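Local coordinates for protein carboxypeptidase 1 (Deinococcus radiodurans str. R1, PDB 5GIV) that is a zinc-dependent metallocarboxypeptidase of the M32 family and probably removes amino acids one by one, with broad specificity, from the C-terminus of peptides, at residues A[185-190]-A[354-359]; A[215-220]-A[314-319]. One frame throughout, in Å; residues are numbered along the deposited sequence.

Contact 1. Residues A[185-190]-A[354-359]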
# COMPACT_ATOMS: atom_id res chain seq x y z
N PRO A 185 20.40 -41.21 1.41
CA PRO A 185 21.55 -41.73 2.17
C PRO A 185 22.41 -40.63 2.76
O PRO A 185 22.88 -40.76 3.89
CB PRO A 185 22.31 -42.56 1.12
CG PRO A 185 21.30 -42.79 -0.00
CD PRO A 185 20.42 -41.60 -0.01
N LEU A 186 22.64 -39.55 2.02
CA LEU A 186 23.45 -38.46 2.55
C LEU A 186 22.75 -37.80 3.75
O LEU A 186 23.41 -37.45 4.74
CB LEU A 186 23.72 -37.43 1.45
CG LEU A 186 24.51 -36.19 1.85
CD1 LEU A 186 25.89 -36.60 2.36
CD2 LEU A 186 24.64 -35.22 0.69
N ALA A 187 21.43 -37.64 3.67
CA ALA A 187 20.70 -37.07 4.80
C ALA A 187 20.71 -38.02 5.99
O ALA A 187 20.92 -37.60 7.13
CB ALA A 187 19.27 -36.72 4.39
N ASP A 188 20.45 -39.31 5.74
CA ASP A 188 20.48 -40.27 6.83
C ASP A 188 21.85 -40.29 7.49
O ASP A 188 21.95 -40.38 8.72
CB ASP A 188 20.09 -41.66 6.33
CG ASP A 188 18.59 -41.79 6.04
OD1 ASP A 188 17.81 -40.89 6.43
OD2 ASP A 188 18.19 -42.79 5.42
N ALA A 189 22.91 -40.22 6.70
CA ALA A 189 24.25 -40.20 7.28
C ALA A 189 24.47 -38.94 8.09
O ALA A 189 25.07 -38.99 9.18
CB ALA A 189 25.32 -40.33 6.20
N VAL A 190 23.99 -37.79 7.60
CA VAL A 190 24.15 -36.55 8.35
C VAL A 190 23.37 -36.63 9.65
O VAL A 190 23.87 -36.27 10.72
CB VAL A 190 23.73 -35.34 7.50
CG1 VAL A 190 23.65 -34.11 8.37
CG2 VAL A 190 24.73 -35.12 6.37
N GLU A 354 18.50 -28.30 3.65
CA GLU A 354 18.94 -28.49 2.27
C GLU A 354 18.85 -29.94 1.83
O GLU A 354 18.72 -30.21 0.63
CB GLU A 354 20.38 -28.01 2.11
CG GLU A 354 20.55 -26.50 1.99
CD GLU A 354 21.96 -26.12 1.61
OE1 GLU A 354 22.88 -26.38 2.41
OE2 GLU A 354 22.15 -25.58 0.49
N LEU A 355 18.96 -30.89 2.76
CA LEU A 355 19.07 -32.28 2.36
C LEU A 355 17.72 -32.99 2.28
O LEU A 355 17.53 -33.84 1.40
CB LEU A 355 20.01 -33.03 3.31
CG LEU A 355 21.48 -32.62 3.26
CD1 LEU A 355 22.31 -33.57 4.08
CD2 LEU A 355 21.97 -32.54 1.81
N THR A 356 16.80 -32.71 3.19
CA THR A 356 15.52 -33.39 3.23
C THR A 356 14.41 -32.63 2.52
O THR A 356 13.32 -33.19 2.35
CB THR A 356 15.11 -33.68 4.68
OG1 THR A 356 14.85 -32.44 5.35
CG2 THR A 356 16.22 -34.44 5.41
N TYR A 357 14.66 -31.40 2.06
CA TYR A 357 13.59 -30.57 1.53
C TYR A 357 12.84 -31.28 0.40
O TYR A 357 11.60 -31.30 0.39
CB TYR A 357 14.14 -29.23 1.02
CG TYR A 357 13.05 -28.32 0.48
CD1 TYR A 357 12.64 -28.39 -0.85
CD2 TYR A 357 12.41 -27.41 1.31
CE1 TYR A 357 11.64 -27.56 -1.33
CE2 TYR A 357 11.41 -26.58 0.84
CZ TYR A 357 11.03 -26.66 -0.48
OH TYR A 357 10.05 -25.83 -0.93
N ASN A 358 13.56 -31.85 -0.55
CA ASN A 358 12.91 -32.37 -1.74
C ASN A 358 11.96 -33.52 -1.43
O ASN A 358 11.01 -33.74 -2.19
CB ASN A 358 13.98 -32.78 -2.76
CG ASN A 358 14.85 -31.61 -3.17
OD1 ASN A 358 14.35 -30.53 -3.48
ND2 ASN A 358 16.15 -31.80 -3.16
N LEU A 359 12.16 -34.21 -0.31
CA LEU A 359 11.24 -35.28 0.05
C LEU A 359 9.83 -34.75 0.30
O LEU A 359 8.85 -35.48 0.10
CB LEU A 359 11.77 -36.02 1.28
CG LEU A 359 13.14 -36.65 1.07
CD1 LEU A 359 13.73 -37.11 2.38
CD2 LEU A 359 13.02 -37.83 0.10
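L355 carries this contact. Its side chain projects from the connection leading into helix 357-372 onto the flank of helix 169-193. CG lies anti to its own carbonyl carbon (chi1 -67°), which sends CD1 toward V190 and CD2 toward L186. The L186 and L355 side chains cross at about a right angle, with L186 CD2 3.9 Å from L355 CD2. V190 also crosses L355 nearly perpendicularly. Its CG2 lies 3.7 Å from L355 CD1. In sequence A187 lies between L186 and V190, and it points toward segment 354-359. Its small CB lets the backbones come close, with the CA atoms of A187 and L355 5.6 Å apart. A187 CB meets L355 CB at 3.9 Å and T356 CG2 at the same distance. T356 thus gives its methyl to the helix, while its OG1 is hydrogen-bonded to D353. The contact is wholly apolar and largely buried. Y497 of helix 487-501 touches both V190 and L355, and V343 does the same. The arrangement is a leucine from the connection leading into helix 357-372, laid across L186, A187 and V190 on one face of helix 169-193. It joins parts distant in sequence within the mainly helical M32 fold.

Contact 2. Residues A[215-220]-A[314-319]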
# COMPACT_ATOMS: atom_id res chain seq x y z
N GLU A 215 18.80 -6.33 6.11
CA GLU A 215 18.78 -5.34 5.04
C GLU A 215 20.19 -4.90 4.64
O GLU A 215 20.41 -4.51 3.49
CB GLU A 215 17.94 -4.14 5.46
CG GLU A 215 16.47 -4.43 5.49
CD GLU A 215 15.64 -3.19 5.61
OE1 GLU A 215 14.41 -3.28 5.38
OE2 GLU A 215 16.22 -2.12 5.89
N ARG A 216 21.14 -4.96 5.56
CA ARG A 216 22.52 -4.69 5.18
C ARG A 216 23.07 -5.78 4.27
O ARG A 216 23.80 -5.50 3.31
CB ARG A 216 23.39 -4.53 6.42
CG ARG A 216 23.01 -3.33 7.29
CD ARG A 216 24.10 -3.01 8.30
NE ARG A 216 24.29 -4.06 9.30
CZ ARG A 216 23.67 -4.09 10.47
NH1 ARG A 216 22.81 -3.14 10.79
NH2 ARG A 216 23.90 -5.08 11.32
N VAL A 217 22.72 -7.04 4.53
CA VAL A 217 23.21 -8.14 3.71
C VAL A 217 22.64 -8.06 2.30
O VAL A 217 23.38 -8.10 1.32
CB VAL A 217 22.90 -9.49 4.38
CG1 VAL A 217 23.25 -10.64 3.43
CG2 VAL A 217 23.66 -9.62 5.71
N ILE A 218 21.32 -7.96 2.17
CA ILE A 218 20.77 -7.98 0.82
C ILE A 218 21.12 -6.69 0.09
O ILE A 218 21.23 -6.68 -1.15
CB ILE A 218 19.25 -8.22 0.82
CG1 ILE A 218 18.50 -7.01 1.38
CG2 ILE A 218 18.92 -9.52 1.56
CD1 ILE A 218 17.00 -7.16 1.36
N ARG A 219 21.31 -5.60 0.82
CA ARG A 219 21.84 -4.40 0.20
C ARG A 219 23.19 -4.69 -0.45
O ARG A 219 23.42 -4.32 -1.61
CB ARG A 219 21.96 -3.28 1.24
CG ARG A 219 22.45 -1.97 0.69
CD ARG A 219 23.82 -1.63 1.22
NE ARG A 219 23.78 -1.07 2.58
CZ ARG A 219 24.41 -1.60 3.62
NH1 ARG A 219 25.14 -2.69 3.46
NH2 ARG A 219 24.33 -1.02 4.81
N ASP A 220 24.09 -5.38 0.27
CA ASP A 220 25.37 -5.78 -0.32
C ASP A 220 25.16 -6.77 -1.45
O ASP A 220 25.92 -6.77 -2.42
CB ASP A 220 26.30 -6.39 0.73
CG ASP A 220 26.68 -5.43 1.83
OD1 ASP A 220 26.42 -4.22 1.69
OD2 ASP A 220 27.28 -5.90 2.83
N ALA A 314 32.37 -15.70 7.13
CA ALA A 314 33.66 -15.02 7.30
C ALA A 314 33.51 -13.52 7.12
O ALA A 314 34.21 -12.75 7.77
CB ALA A 314 34.69 -15.57 6.32
N ALA A 315 32.57 -13.09 6.27
CA ALA A 315 32.37 -11.68 5.98
C ALA A 315 31.44 -10.99 6.97
O ALA A 315 31.68 -9.83 7.33
CB ALA A 315 31.80 -11.52 4.56
N TYR A 316 30.42 -11.70 7.47
CA TYR A 316 29.37 -11.04 8.24
C TYR A 316 29.35 -11.42 9.72
O TYR A 316 28.62 -10.78 10.48
CB TYR A 316 27.99 -11.32 7.63
CG TYR A 316 27.77 -10.56 6.36
CD1 TYR A 316 27.52 -9.20 6.39
CD2 TYR A 316 27.81 -11.20 5.12
CE1 TYR A 316 27.33 -8.49 5.23
CE2 TYR A 316 27.61 -10.49 3.95
CZ TYR A 316 27.38 -9.13 4.02
OH TYR A 316 27.19 -8.39 2.87
N PHE A 317 30.13 -12.40 10.16
CA PHE A 317 30.07 -12.74 11.57
C PHE A 317 30.43 -11.53 12.43
O PHE A 317 29.85 -11.34 13.51
CB PHE A 317 30.99 -13.91 11.90
CG PHE A 317 30.86 -14.39 13.31
CD1 PHE A 317 29.76 -15.11 13.70
CD2 PHE A 317 31.84 -14.11 14.24
CE1 PHE A 317 29.62 -15.57 14.99
CE2 PHE A 317 31.72 -14.56 15.55
CZ PHE A 317 30.60 -15.29 15.92
N GLY A 318 31.36 -10.69 11.96
CA GLY A 318 31.71 -9.50 12.71
C GLY A 318 30.53 -8.59 12.95
O GLY A 318 30.24 -8.22 14.09
N ASP A 319 29.82 -8.22 11.88
CA ASP A 319 28.61 -7.42 12.05
C ASP A 319 27.58 -8.17 12.89
O ASP A 319 26.94 -7.59 13.77
CB ASP A 319 28.03 -7.05 10.68
CG ASP A 319 26.70 -6.31 10.77
OD1 ASP A 319 26.30 -5.94 11.88
OD2 ASP A 319 26.07 -6.05 9.74
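Two polar links and one aromatic contact join helix 207-221 to helix 310-323. The salt bridge is between R216 and D319, which meet tip to tip. R216 bends at chi3, and D319 holds CG anti to its backbone N. R216 NE donates to D319 OD2 at 2.7 Å, on the syn lone pair and nearly in the guanidinium plane. The second bond, from R216 NH2 to D319 OD1, is 2.6 Å long but weak, because its angle at the hydrogen is only 122°. The two flat groups are turned 39° apart, so the pairing is a skewed two-point one.

The other polar link is a hydrogen bond. Y316 OH donates to D220 OD2 over a very short 2.5 Å. The oxygen lies at the ring edge and uses its anti lone pair. Within segment 215-220, R219 NH1 forms a salt bridge to D220 OD1 at 2.7 Å, from above the carboxylate plane. This cation probably helps to stabilise the charge of D220.

The segments run roughly antiparallel, at 148°, with axes 11.9 Å apart. This wide helix pair, within the helical M32 fold, is bridged mainly by R216 and Y316, reaching to D319 and D220.

The apolar part is a CH-pi contact. V217 CG2 stands over one face of the Y316 ring, 4.0 Å from its centroid. Y316 is therefore held at its hydroxyl and covered on that face. The F312 ring also meets it. V217 additionally touches L265 of helix 257-275, which carries the zinc ligands H266 and H270.

How the contacts relate
Contact 1 and contact 2 lie in separate regions of one chain. Their centres are 28 Å apart, and their nearest atoms about 15 Å. Contact 2 is nested in sequence inside the loop closed by contact 1. Helix 169-193 and helix 207-221 are consecutive helices, and each takes a partner from much later in the chain. The zinc site, H266, H270 and E296, also belongs to that enclosed part. Contact 2 lies nearer to an annotated ligand: the V217 side chain is about 11 Å from that of H266, and V217 touches L265 on the same helix, which bears the HExxH motif. Contact 1 lies away from the annotated sites.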